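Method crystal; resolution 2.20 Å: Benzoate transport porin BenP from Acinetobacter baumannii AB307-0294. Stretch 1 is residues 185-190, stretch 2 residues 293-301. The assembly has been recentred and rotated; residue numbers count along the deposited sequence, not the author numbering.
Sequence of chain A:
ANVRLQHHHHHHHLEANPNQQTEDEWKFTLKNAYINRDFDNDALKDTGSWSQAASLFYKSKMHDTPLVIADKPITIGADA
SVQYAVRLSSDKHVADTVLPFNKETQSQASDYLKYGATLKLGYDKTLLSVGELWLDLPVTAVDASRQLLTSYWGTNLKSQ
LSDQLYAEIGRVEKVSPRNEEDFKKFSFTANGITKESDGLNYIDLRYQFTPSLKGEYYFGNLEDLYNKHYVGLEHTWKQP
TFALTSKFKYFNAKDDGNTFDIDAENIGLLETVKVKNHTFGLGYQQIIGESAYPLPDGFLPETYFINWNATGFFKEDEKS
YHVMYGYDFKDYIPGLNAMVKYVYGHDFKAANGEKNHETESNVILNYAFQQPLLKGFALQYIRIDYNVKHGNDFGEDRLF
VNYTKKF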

# COMPACT_ATOMS: atom_id res chain seq x y z
N LYS A 185 9.49 12.28 -9.93
CA LYS A 185 9.23 13.04 -8.71
C LYS A 185 7.83 12.83 -8.19
O LYS A 185 6.88 12.69 -9.00
CB LYS A 185 9.42 14.54 -8.94
CG LYS A 185 10.89 14.86 -9.06
CD LYS A 185 11.19 16.31 -9.50
CE LYS A 185 12.68 16.55 -9.41
NZ LYS A 185 12.81 17.97 -9.74
N PHE A 186 7.68 12.84 -6.87
CA PHE A 186 6.35 12.91 -6.23
C PHE A 186 5.63 14.14 -6.62
O PHE A 186 6.27 15.17 -6.90
CB PHE A 186 6.52 13.01 -4.68
CG PHE A 186 7.00 11.72 -3.98
CD1 PHE A 186 6.13 10.68 -3.77
CD2 PHE A 186 8.32 11.57 -3.57
CE1 PHE A 186 6.57 9.47 -3.20
CE2 PHE A 186 8.74 10.44 -2.95
CZ PHE A 186 7.88 9.37 -2.76
N SER A 187 4.30 14.10 -6.61
CA SER A 187 3.59 15.31 -6.91
C SER A 187 2.22 15.39 -6.23
O SER A 187 1.69 14.39 -5.77
CB SER A 187 3.42 15.50 -8.46
OG SER A 187 2.78 14.37 -9.11
N PHE A 188 1.63 16.58 -6.18
CA PHE A 188 0.26 16.74 -5.74
C PHE A 188 -0.43 17.67 -6.76
O PHE A 188 0.12 18.74 -7.21
CB PHE A 188 0.23 17.31 -4.32
CG PHE A 188 -1.14 17.43 -3.70
CD1 PHE A 188 -1.70 16.38 -2.94
CD2 PHE A 188 -1.86 18.60 -3.78
CE1 PHE A 188 -2.97 16.53 -2.34
CE2 PHE A 188 -3.13 18.72 -3.23
CZ PHE A 188 -3.69 17.69 -2.49
N THR A 189 -1.68 17.32 -6.99
CA THR A 189 -2.52 17.96 -7.95
C THR A 189 -3.83 18.52 -7.33
O THR A 189 -4.54 17.81 -6.61
CB THR A 189 -2.77 16.93 -9.15
OG1 THR A 189 -1.50 16.65 -9.78
CG2 THR A 189 -3.67 17.51 -10.17
N ALA A 190 -4.19 19.76 -7.65
CA ALA A 190 -5.56 20.21 -7.31
C ALA A 190 -6.02 21.26 -8.31
O ALA A 190 -5.19 22.09 -8.75
CB ALA A 190 -5.63 20.76 -5.94
N TYR A 293 -8.28 14.80 3.47
CA TYR A 293 -7.00 14.20 3.78
C TYR A 293 -6.24 13.95 2.45
O TYR A 293 -6.75 13.31 1.61
CB TYR A 293 -7.11 12.92 4.63
CG TYR A 293 -5.77 12.62 5.22
CD1 TYR A 293 -5.38 13.22 6.39
CD2 TYR A 293 -4.83 11.85 4.55
CE1 TYR A 293 -4.14 13.04 6.91
CE2 TYR A 293 -3.54 11.69 5.05
CZ TYR A 293 -3.21 12.30 6.22
OH TYR A 293 -1.95 12.25 6.82
N PRO A 294 -5.03 14.51 2.25
CA PRO A 294 -4.29 14.38 0.96
C PRO A 294 -3.57 13.08 0.73
O PRO A 294 -2.99 12.50 1.61
CB PRO A 294 -3.22 15.49 1.11
CG PRO A 294 -2.91 15.49 2.56
CD PRO A 294 -4.19 15.17 3.28
N LEU A 295 -3.52 12.68 -0.50
CA LEU A 295 -2.71 11.55 -1.02
C LEU A 295 -1.87 12.13 -2.18
O LEU A 295 -2.34 12.97 -2.89
CB LEU A 295 -3.68 10.47 -1.54
CG LEU A 295 -4.21 9.83 -0.28
CD1 LEU A 295 -5.71 9.96 0.03
CD2 LEU A 295 -3.51 8.52 0.07
N PRO A 296 -0.62 11.69 -2.34
CA PRO A 296 0.16 12.01 -3.45
C PRO A 296 -0.44 11.46 -4.77
O PRO A 296 -1.24 10.55 -4.76
CB PRO A 296 1.53 11.45 -3.13
CG PRO A 296 1.42 10.64 -1.83
CD PRO A 296 -0.00 10.72 -1.37
N ASP A 297 -0.06 12.09 -5.90
CA ASP A 297 -0.47 11.64 -7.25
C ASP A 297 0.13 10.25 -7.47
O ASP A 297 1.02 9.82 -6.75
CB ASP A 297 0.04 12.55 -8.39
CG ASP A 297 -0.43 13.97 -8.32
OD1 ASP A 297 -1.51 14.21 -7.86
OD2 ASP A 297 0.25 14.90 -8.82
N GLY A 298 -0.44 9.52 -8.36
CA GLY A 298 0.13 8.20 -8.79
C GLY A 298 -0.36 7.01 -7.98
O GLY A 298 0.29 5.91 -7.98
N PHE A 299 -1.49 7.25 -7.27
CA PHE A 299 -2.34 6.20 -6.66
C PHE A 299 -1.63 5.55 -5.49
O PHE A 299 -1.89 4.35 -5.15
CB PHE A 299 -2.83 5.12 -7.74
CG PHE A 299 -3.38 5.75 -9.02
CD1 PHE A 299 -4.59 6.46 -8.99
CD2 PHE A 299 -2.61 5.75 -10.19
CE1 PHE A 299 -5.02 7.15 -10.15
CE2 PHE A 299 -3.04 6.42 -11.34
CZ PHE A 299 -4.24 7.12 -11.30
N LEU A 300 -0.73 6.32 -4.85
CA LEU A 300 0.03 5.77 -3.68
C LEU A 300 -0.92 5.56 -2.54
O LEU A 300 -1.55 6.49 -2.10
CB LEU A 300 1.19 6.72 -3.33
CG LEU A 300 2.10 7.16 -4.53
CD1 LEU A 300 3.37 7.89 -4.05
CD2 LEU A 300 2.45 5.90 -5.32
N PRO A 301 -1.15 4.30 -2.12
CA PRO A 301 -2.23 4.12 -1.09
C PRO A 301 -1.66 4.43 0.30
O PRO A 301 -0.45 4.34 0.49
CB PRO A 301 -2.56 2.60 -1.15
CG PRO A 301 -1.20 2.01 -1.49
CD PRO A 301 -0.58 2.98 -2.51
O HOH W 1 3.31 11.45 -6.42

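Stretch 1 runs in extended form and is β-strand through Phe 188, Thr 189 and Ala 190, whereas stretch 2 has no regular helix or strand. The two backbones come nearest at Phe 188 and Pro 296, whose CA atoms lie 5.3 Å apart. One direct backbone hydrogen bond joins them: Asp 297 N donates to Ser 187 O at 2.9 Å, and its N-H...O angle of 176° is almost straight. A proline has no amide hydrogen to give, so Pro 296 could not serve as donor; its CA instead packs against the same carbonyl, 3.7 Å from Ser 187 O. Water 1 adds a second backbone link, accepting from Ser 187 N at 2.8 Å and donating to Asp 297 O, also at 2.8 Å. Ser 187 and Asp 297 are thus tied through main-chain atoms both directly and through a solvent molecule.

The side chain of Asp 297 is the polar centre of the contact. Its CA-to-CB bond points toward the strand, and its carboxylate receives two hydroxyls at a single oxygen: Ser 187 OG donates to Asp 297 OD2 at 2.6 Å, and Thr 189 OG1 donates to Asp 297 OD2 at 2.7 Å. Serine and threonine suit these places because each carries a short side chain ending in a donor, and in an extended strand residues two apart project their side chains to the same side. The chi1 values, p for Ser 187 and m for Thr 189, bring both hydroxyls to the one acceptor. Phe 188 N also lies 3.4 Å from Asp 297 OD2, but the angle is too poor for a hydrogen bond.

Apolar packing borders this polar cluster. The CA-to-CB bond of Phe 188 points away from stretch 2, yet the ring is long enough for its end to come nearer: Phe 188 CE1 lies 3.6 Å from Pro 294 CB, and Phe 188 CD1 lies 3.5 Å from Leu 295 O. Both neighbours approach the ring obliquely. The compact proline offers an aliphatic surface to the aromatic ring, while Leu 295 points its CA-to-CB bond away and meets the ring through its carbonyl. The CA-to-CB bond of Phe 186 points sideways, but the end of its side chain comes nearer to stretch 2, with Phe 186 CE1 3.7 Å from Leu 300 CD1. That methyl sits at the ring edge, near its plane. Both residues are buried, a setting in which large hydrocarbon side chains are well suited to fill space without leaving polar groups unpaired.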